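Local coordinates for uncharacterized protein DUF1470 (Jannaschia sp. CCS1, PDB 3H0N) that is of unknown function but may act as a transcription regulator, joining an ABATE domain to a treble-clef zinc finger, at residues His42-Asp47 and Glu61-Leu66; Pro49-Gln54 and Val122-Ala127; His71-Ala76 and Ala83-Ala88. All coordinates share one frame; numbering follows the deposited sequence. Where two conformers were deposited one is given.

Interaction 1: His42-Asp47 and Glu61-Leu66; sequences HDLLKD and EGFVEL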
loop_
_atom_site.group_PDB
_atom_site.type_symbol
_atom_site.label_atom_id
_atom_site.label_comp_id
_atom_site.label_asym_id
_atom_site.label_seq_id
_atom_site.Cartn_x
_atom_site.Cartn_y
_atom_site.Cartn_z
ATOM N N HIS A 42 16.982 0.741 19.285
ATOM C CA HIS A 42 18.017 0.947 18.282
ATOM C C HIS A 42 18.093 -0.216 17.275
ATOM O O HIS A 42 18.246 -0.003 16.068
ATOM C CB HIS A 42 19.373 1.179 18.941
ATOM C CG HIS A 42 19.559 2.586 19.427
ATOM N ND1 HIS A 42 20.218 3.537 18.683
ATOM C CD2 HIS A 42 19.161 3.205 20.562
ATOM C CE1 HIS A 42 20.233 4.680 19.348
ATOM N NE2 HIS A 42 19.582 4.511 20.486
ATOM N N ASP A 43 17.930 -1.428 17.760
ATOM C CA ASP A 43 18.004 -2.570 16.871
ATOM C C ASP A 43 16.690 -2.766 16.115
ATOM O O ASP A 43 16.717 -3.109 14.932
ATOM C CB ASP A 43 18.361 -3.815 17.655
ATOM C CG ASP A 43 18.365 -5.046 16.797
ATOM O OD1 ASP A 43 19.179 -5.107 15.861
ATOM O OD2 ASP A 43 17.541 -5.928 17.049
ATOM N N LEU A 44 15.556 -2.528 16.787
ATOM C CA LEU A 44 14.255 -2.594 16.142
ATOM C C LEU A 44 14.118 -1.697 14.909
ATOM O O LEU A 44 13.567 -2.099 13.872
ATOM C CB LEU A 44 13.156 -2.247 17.145
ATOM C CG LEU A 44 11.715 -2.282 16.633
ATOM C CD1 LEU A 44 11.254 -3.760 16.390
ATOM C CD2 LEU A 44 10.771 -1.590 17.597
ATOM N N LEU A 45 14.612 -0.463 15.046
ATOM C CA LEU A 45 14.427 0.569 14.043
ATOM C C LEU A 45 15.683 0.809 13.209
ATOM O O LEU A 45 15.793 1.840 12.558
ATOM C CB LEU A 45 14.033 1.892 14.718
ATOM C CG LEU A 45 12.783 1.786 15.605
ATOM C CD1 LEU A 45 12.482 3.138 16.278
ATOM C CD2 LEU A 45 11.615 1.252 14.831
ATOM N N LYS A 46 16.628 -0.135 13.198
ATOM C CA LYS A 46 17.934 0.056 12.522
ATOM C C LYS A 46 17.817 0.387 11.032
ATOM O O LYS A 46 18.703 1.010 10.459
ATOM C CB LYS A 46 18.800 -1.198 12.695
ATOM C CG LYS A 46 18.259 -2.432 11.947
ATOM C CD LYS A 46 19.080 -3.693 12.246
ATOM C CE LYS A 46 18.736 -4.807 11.252
ATOM N N ASP A 47 16.733 -0.015 10.376
ATOM C CA ASP A 47 16.648 0.245 8.923
ATOM C C ASP A 47 16.378 1.720 8.631
ATOM O O ASP A 47 16.454 2.142 7.479
ATOM C CB ASP A 47 15.580 -0.642 8.268
ATOM C CG ASP A 47 15.949 -2.130 8.290
ATOM O OD1 ASP A 47 17.145 -2.458 8.455
ATOM O OD2 ASP A 47 15.031 -2.966 8.142
ATOM N N GLU A 61 8.425 4.266 26.775
ATOM C CA GLU A 61 7.022 4.121 27.227
ATOM C C GLU A 61 6.072 4.094 26.043
ATOM O O GLU A 61 5.134 3.271 25.999
ATOM C CB GLU A 61 6.627 5.218 28.206
ATOM C CG GLU A 61 5.193 5.080 28.719
ATOM C CD GLU A 61 4.839 6.139 29.776
ATOM O OE1 GLU A 61 5.347 6.026 30.905
ATOM O OE2 GLU A 61 4.063 7.078 29.463
ATOM N N GLY A 62 6.325 4.927 25.038
ATOM C CA GLY A 62 5.480 4.954 23.872
ATOM C C GLY A 62 5.528 3.657 23.081
ATOM O O GLY A 62 4.499 3.170 22.577
ATOM N N PHE A 63 6.729 3.084 22.922
ATOM C CA PHE A 63 6.845 1.814 22.231
ATOM C C PHE A 63 6.248 0.639 23.028
ATOM O O PHE A 63 5.704 -0.272 22.418
ATOM C CB PHE A 63 8.296 1.565 21.797
ATOM C CG PHE A 63 8.644 2.238 20.527
ATOM C CD1 PHE A 63 8.340 1.648 19.314
ATOM C CD2 PHE A 63 9.229 3.473 20.520
ATOM C CE1 PHE A 63 8.659 2.298 18.108
ATOM C CE2 PHE A 63 9.545 4.102 19.323
ATOM C CZ PHE A 63 9.242 3.488 18.133
ATOM N N VAL A 64 6.365 0.675 24.346
ATOM C CA VAL A 64 5.694 -0.361 25.168
ATOM C C VAL A 64 4.179 -0.298 24.968
ATOM O O VAL A 64 3.525 -1.340 24.807
ATOM C CB VAL A 64 6.123 -0.237 26.655
ATOM C CG1 VAL A 64 5.202 -1.114 27.577
ATOM C CG2 VAL A 64 7.580 -0.660 26.781
ATOM N N GLU A 65 3.611 0.911 24.958
ATOM C CA GLU A 65 2.186 1.060 24.721
ATOM C C GLU A 65 1.785 0.634 23.317
ATOM O O GLU A 65 0.771 -0.054 23.119
ATOM C CB GLU A 65 1.742 2.481 24.987
ATOM C CG GLU A 65 0.254 2.765 24.737
ATOM C CD GLU A 65 -0.774 1.932 25.549
ATOM O OE1 GLU A 65 -0.418 1.139 26.460
ATOM O OE2 GLU A 65 -1.985 2.106 25.255
ATOM N N LEU A 66 2.594 1.014 22.332
ATOM C CA LEU A 66 2.342 0.581 20.945
ATOM C C LEU A 66 2.334 -0.947 20.867
ATOM O O LEU A 66 1.456 -1.540 20.248
ATOM C CB LEU A 66 3.376 1.185 19.990
ATOM C CG LEU A 66 3.231 0.767 18.540
ATOM C CD1 LEU A 66 1.841 1.090 17.957
ATOM C CD2 LEU A 66 4.346 1.433 17.712
#
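L44, L45 and F63 form part of the hydrophobic core of the helical ABATE domain, at the point where helix 38-44 ends beside the long helix 58-78. The backbones stay well apart, with 10.6 Å between the CA atoms of L44 and F63, so the contact is made by side-chain ends. L44 still belongs to the helix, whereas L45 is the first residue to leave helical geometry (phi -104°, psi 19°); both nevertheless direct their side chains at F63. The closer approach is from L45, whose CD1 methyl lies 3.7 Å from CZ, the far end of the F63 ring. With CG anti to the carbonyl carbon (chi1 -56°), the L45 side chain extends CD1 toward the ring and meets F63 from the opposite direction. L44 touches more loosely, its CD2 being 4.4 Å from CD1 of F63, so the two leucine methyls meet different atoms of the ring. Further apolar groups complete the surroundings: L18 of helix 10-22 touches L44 and F63, while L121 and V122 of helix 121-138 also touch the ring. Just after L45, D47 OD2 forms a salt bridge with R13, which ties the turn to helix 10-22. No hydrogen bond links the two segments, and the summed buried surface is 97 Å². All three touching residues are buried, so cohesion here should come from dispersion and the exclusion of water, with no polar bond to fix the rotation of the F63 ring.

Interaction 2: Pro49-Gln54 and Val122-Ala127; sequences PASVAQ and VPMWTA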
loop_
_atom_site.group_PDB
_atom_site.type_symbol
_atom_site.label_atom_id
_atom_site.label_comp_id
_atom_site.label_asym_id
_atom_site.label_seq_id
_atom_site.Cartn_x
_atom_site.Cartn_y
_atom_site.Cartn_z
ATOM N N PRO A 49 17.910 5.167 9.733
ATOM C CA PRO A 49 18.915 5.936 10.458
ATOM C C PRO A 49 18.383 7.216 11.081
ATOM O O PRO A 49 18.883 7.659 12.126
ATOM C CB PRO A 49 19.952 6.266 9.390
ATOM C CG PRO A 49 19.806 5.183 8.387
ATOM C CD PRO A 49 18.388 4.727 8.409
ATOM N N ALA A 50 17.369 7.841 10.476
ATOM C CA ALA A 50 16.800 9.058 11.035
ATOM C C ALA A 50 16.116 8.832 12.402
ATOM O O ALA A 50 16.297 9.600 13.339
ATOM C CB ALA A 50 15.812 9.740 10.013
ATOM N N SER A 51 15.349 7.757 12.490
ATOM C CA SER A 51 14.767 7.335 13.762
ATOM C C SER A 51 15.842 7.059 14.789
ATOM O O SER A 51 15.782 7.539 15.917
ATOM C CB SER A 51 13.896 6.098 13.581
ATOM O OG SER A 51 12.704 6.407 12.880
ATOM N N VAL A 52 16.844 6.277 14.413
ATOM C CA VAL A 52 17.899 5.921 15.356
ATOM C C VAL A 52 18.639 7.168 15.880
ATOM O O VAL A 52 18.956 7.259 17.071
ATOM C CB VAL A 52 18.898 4.932 14.690
ATOM C CG1 VAL A 52 20.141 4.702 15.554
ATOM C CG2 VAL A 52 18.150 3.580 14.363
ATOM N N ALA A 53 18.873 8.146 15.011
ATOM C CA ALA A 53 19.480 9.392 15.407
ATOM C C ALA A 53 18.672 10.232 16.382
ATOM O O ALA A 53 19.225 11.106 17.030
ATOM C CB ALA A 53 19.774 10.249 14.145
ATOM N N GLN A 54 17.373 9.999 16.472
ATOM C CA GLN A 54 16.481 10.761 17.304
ATOM C C GLN A 54 15.907 10.004 18.509
ATOM O O GLN A 54 15.177 10.598 19.299
ATOM C CB GLN A 54 15.353 11.348 16.446
ATOM C CG GLN A 54 15.866 12.475 15.546
ATOM C CD GLN A 54 16.178 13.767 16.251
ATOM O OE1 GLN A 54 15.470 14.136 17.214
ATOM N NE2 GLN A 54 17.219 14.484 15.783
ATOM N N VAL A 122 7.183 8.334 17.873
ATOM C CA VAL A 122 6.210 7.311 18.241
ATOM C C VAL A 122 4.932 7.388 17.384
ATOM O O VAL A 122 4.455 6.350 16.899
ATOM C CB VAL A 122 5.937 7.288 19.758
ATOM C CG1 VAL A 122 4.755 6.354 20.094
ATOM C CG2 VAL A 122 7.175 6.843 20.502
ATOM N N PRO A 123 4.400 8.587 17.120
ATOM C CA PRO A 123 3.285 8.643 16.157
ATOM C C PRO A 123 3.614 8.103 14.772
ATOM O O PRO A 123 2.787 7.429 14.169
ATOM C CB PRO A 123 2.949 10.131 16.125
ATOM C CG PRO A 123 3.267 10.589 17.503
ATOM C CD PRO A 123 4.552 9.872 17.844
HETATM N N MSE A 124 4.819 8.379 14.274
HETATM C CA MSE A 124 5.241 7.859 12.971
HETATM C C MSE A 124 5.215 6.332 12.951
HETATM O O MSE A 124 4.660 5.718 12.031
HETATM C CB MSE A 124 6.654 8.343 12.582
HETATM C CG MSE A 124 7.354 7.504 11.513
HETATM SE SE MSE A 124 9.222 8.101 11.387
HETATM C CE MSE A 124 9.969 6.779 10.215
ATOM N N TRP A 125 5.857 5.728 13.947
ATOM C CA TRP A 125 5.942 4.255 13.995
ATOM C C TRP A 125 4.587 3.626 14.269
ATOM O O TRP A 125 4.313 2.563 13.726
ATOM C CB TRP A 125 7.058 3.802 14.946
ATOM C CG TRP A 125 8.388 3.964 14.278
ATOM C CD1 TRP A 125 9.283 4.944 14.473
ATOM C CD2 TRP A 125 8.861 3.174 13.186
ATOM N NE1 TRP A 125 10.348 4.796 13.585
ATOM C CE2 TRP A 125 10.097 3.719 12.779
ATOM C CE3 TRP A 125 8.366 2.051 12.527
ATOM C CZ2 TRP A 125 10.840 3.178 11.717
ATOM C CZ3 TRP A 125 9.108 1.528 11.477
ATOM C CH2 TRP A 125 10.310 2.082 11.087
ATOM N N THR A 126 3.715 4.303 15.002
ATOM C CA THR A 126 2.350 3.849 15.176
ATOM C C THR A 126 1.637 3.791 13.843
ATOM O O THR A 126 0.991 2.782 13.521
ATOM C CB THR A 126 1.585 4.729 16.171
ATOM O OG1 THR A 126 2.262 4.695 17.431
ATOM C CG2 THR A 126 0.167 4.197 16.357
ATOM N N ALA A 127 1.741 4.838 13.029
ATOM C CA ALA A 127 1.112 4.845 11.716
ATOM C C ALA A 127 1.680 3.804 10.789
ATOM O O ALA A 127 0.924 3.154 10.037
ATOM C CB ALA A 127 1.258 6.266 11.083
#
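S51 and W125 tie the short helix 49-54 to helix 121-138 within the helical ABATE domain, through a hydrogen bond between two buried side chains. Along the short helix, P49 stands in the first turn and its O accepts the backbone N of A53. A50 follows, its N bonded to OD1 of D48 just before the helix. S51 carries the contact: it points toward helix 121-138, and OG, anti to the carbonyl carbon (chi1 -71°), meets the indole. W125 NE1 donates to S51 OG over 2.9 Å with an N-H...O angle of 162°, and the oxygen lies only 5° out of the ring plane, so the bond is nearly straight and edge-on. Because OG accepts there, its own proton is presumably given to D48 OD2, its other hydrogen-bond partner; D48 is thus likely to help orient the serine hydroxyl. A phenylalanine in place of W125 would lack the indole N-H and would probably leave S51 OG without the indole donor, with D48 remaining as its partner, weakening the tie between the two helices. Further along, Q54 N bonds to S51 O. L45, T10 and V14 pack against the indole. The neighbouring M124, a selenomethionine modelled in two conformers, has its side chain about 4 Å from a bound nickel ion. In the conformer described, its extended chain carries CE to 3.8 Å from S51 OG and to 3.5 Å above one face of the W125 ring, offset toward the rim.

Interaction 3: His71-Ala76 and Ala83-Ala88; sequences HTAIDA and ATAATA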
loop_
_atom_site.group_PDB
_atom_site.type_symbol
_atom_site.label_atom_id
_atom_site.label_comp_id
_atom_site.label_asym_id
_atom_site.label_seq_id
_atom_site.Cartn_x
_atom_site.Cartn_y
_atom_site.Cartn_z
ATOM N N HIS A 71 -0.114 -6.021 19.867
ATOM C CA HIS A 71 -0.299 -7.412 20.337
ATOM C C HIS A 71 -1.782 -7.783 20.376
ATOM O O HIS A 71 -2.168 -8.862 19.909
ATOM C CB HIS A 71 0.336 -7.679 21.683
ATOM C CG HIS A 71 0.190 -9.119 22.104
ATOM N ND1 HIS A 71 -0.779 -9.541 22.985
ATOM C CD2 HIS A 71 0.838 -10.238 21.687
ATOM C CE1 HIS A 71 -0.695 -10.851 23.130
ATOM N NE2 HIS A 71 0.291 -11.305 22.367
ATOM N N THR A 72 -2.606 -6.884 20.884
ATOM C CA THR A 72 -4.062 -7.115 20.913
ATOM C C THR A 72 -4.587 -7.341 19.494
ATOM O O THR A 72 -5.378 -8.257 19.252
ATOM C CB THR A 72 -4.777 -5.970 21.589
ATOM O OG1 THR A 72 -4.287 -5.882 22.931
ATOM C CG2 THR A 72 -6.282 -6.190 21.608
ATOM N N ALA A 73 -4.140 -6.536 18.541
ATOM C CA ALA A 73 -4.583 -6.686 17.160
ATOM C C ALA A 73 -4.131 -7.996 16.557
ATOM O O ALA A 73 -4.884 -8.689 15.872
ATOM C CB ALA A 73 -4.085 -5.470 16.279
ATOM N N ILE A 74 -2.865 -8.326 16.733
ATOM C CA ILE A 74 -2.313 -9.549 16.161
ATOM C C ILE A 74 -2.948 -10.797 16.791
ATOM O O ILE A 74 -3.279 -11.754 16.080
ATOM C CB ILE A 74 -0.765 -9.603 16.222
ATOM C CG1 ILE A 74 -0.194 -8.552 15.285
ATOM C CG2 ILE A 74 -0.264 -10.973 15.881
ATOM C CD1 ILE A 74 1.287 -8.216 15.554
ATOM N N ASP A 75 -3.136 -10.780 18.093
ATOM C CA ASP A 75 -3.843 -11.882 18.726
ATOM C C ASP A 75 -5.277 -11.997 18.179
ATOM O O ASP A 75 -5.753 -13.102 17.897
ATOM C CB ASP A 75 -3.810 -11.680 20.238
ATOM C CG ASP A 75 -4.605 -12.693 20.955
ATOM O OD1 ASP A 75 -4.053 -13.767 21.202
ATOM O OD2 ASP A 75 -5.798 -12.396 21.204
ATOM N N ALA A 76 -5.962 -10.877 17.987
ATOM C CA ALA A 76 -7.297 -10.890 17.382
ATOM C C ALA A 76 -7.245 -11.519 15.995
ATOM O O ALA A 76 -8.081 -12.363 15.639
ATOM C CB ALA A 76 -7.919 -9.519 17.332
ATOM N N ALA A 83 -12.865 -7.855 12.917
ATOM C CA ALA A 83 -13.507 -6.588 13.275
ATOM C C ALA A 83 -12.848 -5.899 14.481
ATOM O O ALA A 83 -12.671 -4.676 14.500
ATOM C CB ALA A 83 -14.991 -6.796 13.497
ATOM N N THR A 84 -12.438 -6.690 15.486
ATOM C CA THR A 84 -11.794 -6.178 16.676
ATOM C C THR A 84 -10.467 -5.524 16.264
ATOM O O THR A 84 -10.137 -4.427 16.694
ATOM C CB THR A 84 -11.567 -7.339 17.666
ATOM O OG1 THR A 84 -12.852 -7.834 18.096
ATOM C CG2 THR A 84 -10.675 -6.933 18.857
ATOM N N ALA A 85 -9.703 -6.231 15.445
ATOM C CA ALA A 85 -8.425 -5.686 14.962
ATOM C C ALA A 85 -8.617 -4.426 14.115
ATOM O O ALA A 85 -7.904 -3.415 14.307
ATOM C CB ALA A 85 -7.651 -6.760 14.173
ATOM N N ALA A 86 -9.591 -4.467 13.227
ATOM C CA ALA A 86 -9.864 -3.348 12.336
ATOM C C ALA A 86 -10.251 -2.096 13.094
ATOM O O ALA A 86 -9.810 -1.001 12.746
ATOM C CB ALA A 86 -10.917 -3.730 11.324
ATOM N N THR A 87 -11.112 -2.237 14.109
ATOM C CA THR A 87 -11.551 -1.079 14.896
ATOM C C THR A 87 -10.360 -0.407 15.535
ATOM O O THR A 87 -10.199 0.819 15.471
ATOM C CB THR A 87 -12.583 -1.518 15.946
ATOM O OG1 THR A 87 -13.710 -2.036 15.224
ATOM C CG2 THR A 87 -12.985 -0.341 16.885
ATOM N N ALA A 88 -9.480 -1.218 16.100
ATOM C CA ALA A 88 -8.290 -0.675 16.773
ATOM C C ALA A 88 -7.317 -0.054 15.780
ATOM O O ALA A 88 -6.817 1.057 15.990
ATOM C CB ALA A 88 -7.602 -1.755 17.553
#
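T84 takes chi1 -65°, which places OG1 beside its backbone N and CG2 anti to it; that methyl then lies 4.1 Å from the CB of A76. The other touching side chains are alanine methyls, which have no side-chain torsion to adjust, so their positions follow from the helix backbones alone. A85 CB packs against two residues of the facing helix at once: it is 4.3 Å from A73 CB, and A85 CB also lies 4.2 Å from A76 CB, one turn further on. The same methyl of A85, its CB, sits 3.8 Å from the carbonyl O of A73, a backbone atom. This is the alanine-lined interface of a helical hairpin, in which helix 58-78 turns back into helix 82-95. The segment axes approach to 8.3 Å at 153° between their directions, close to antiparallel, and the CA atoms of A73 and A85 are only 4.5 Å apart. An approach this close is consistent with the alanines at A73, A76 and A85; 172 Å² is buried without any hydrogen bond across the segments. On helix 82-95, A83 and A86 pack on W110 of the second subunit, so this helix also contributes to the dimer. There the A83 carbonyl O is gripped twice, by T87 N and T87 OG1 from opposite faces of its plane, the hydroxyl OG1 of T87 lying 2.9 Å from A83 O.

In the fold
Interactions 1 and 2 are neighbours, with centres 8 Å apart, and they touch: L45 CD2 lies 3.5 Å from W125 CE2, and V52 CG2 lies 3.4 Å from L45 O. Their segments alternate along the chain, and the touching side chains bring helices 38-44, 49-54, 58-78 and 121-138 into one cluster. Interaction 3 is more remote, its centre about 19 Å from that of interaction 1 and 23 Å from that of interaction 2. It follows interaction 1 along the chain and falls between the two segments of interaction 2. Helix 58-78 serves both interactions 1 and 3, connecting the core cluster to the hairpin at the subunit interface, all within the putative stress-induced transcription regulator region.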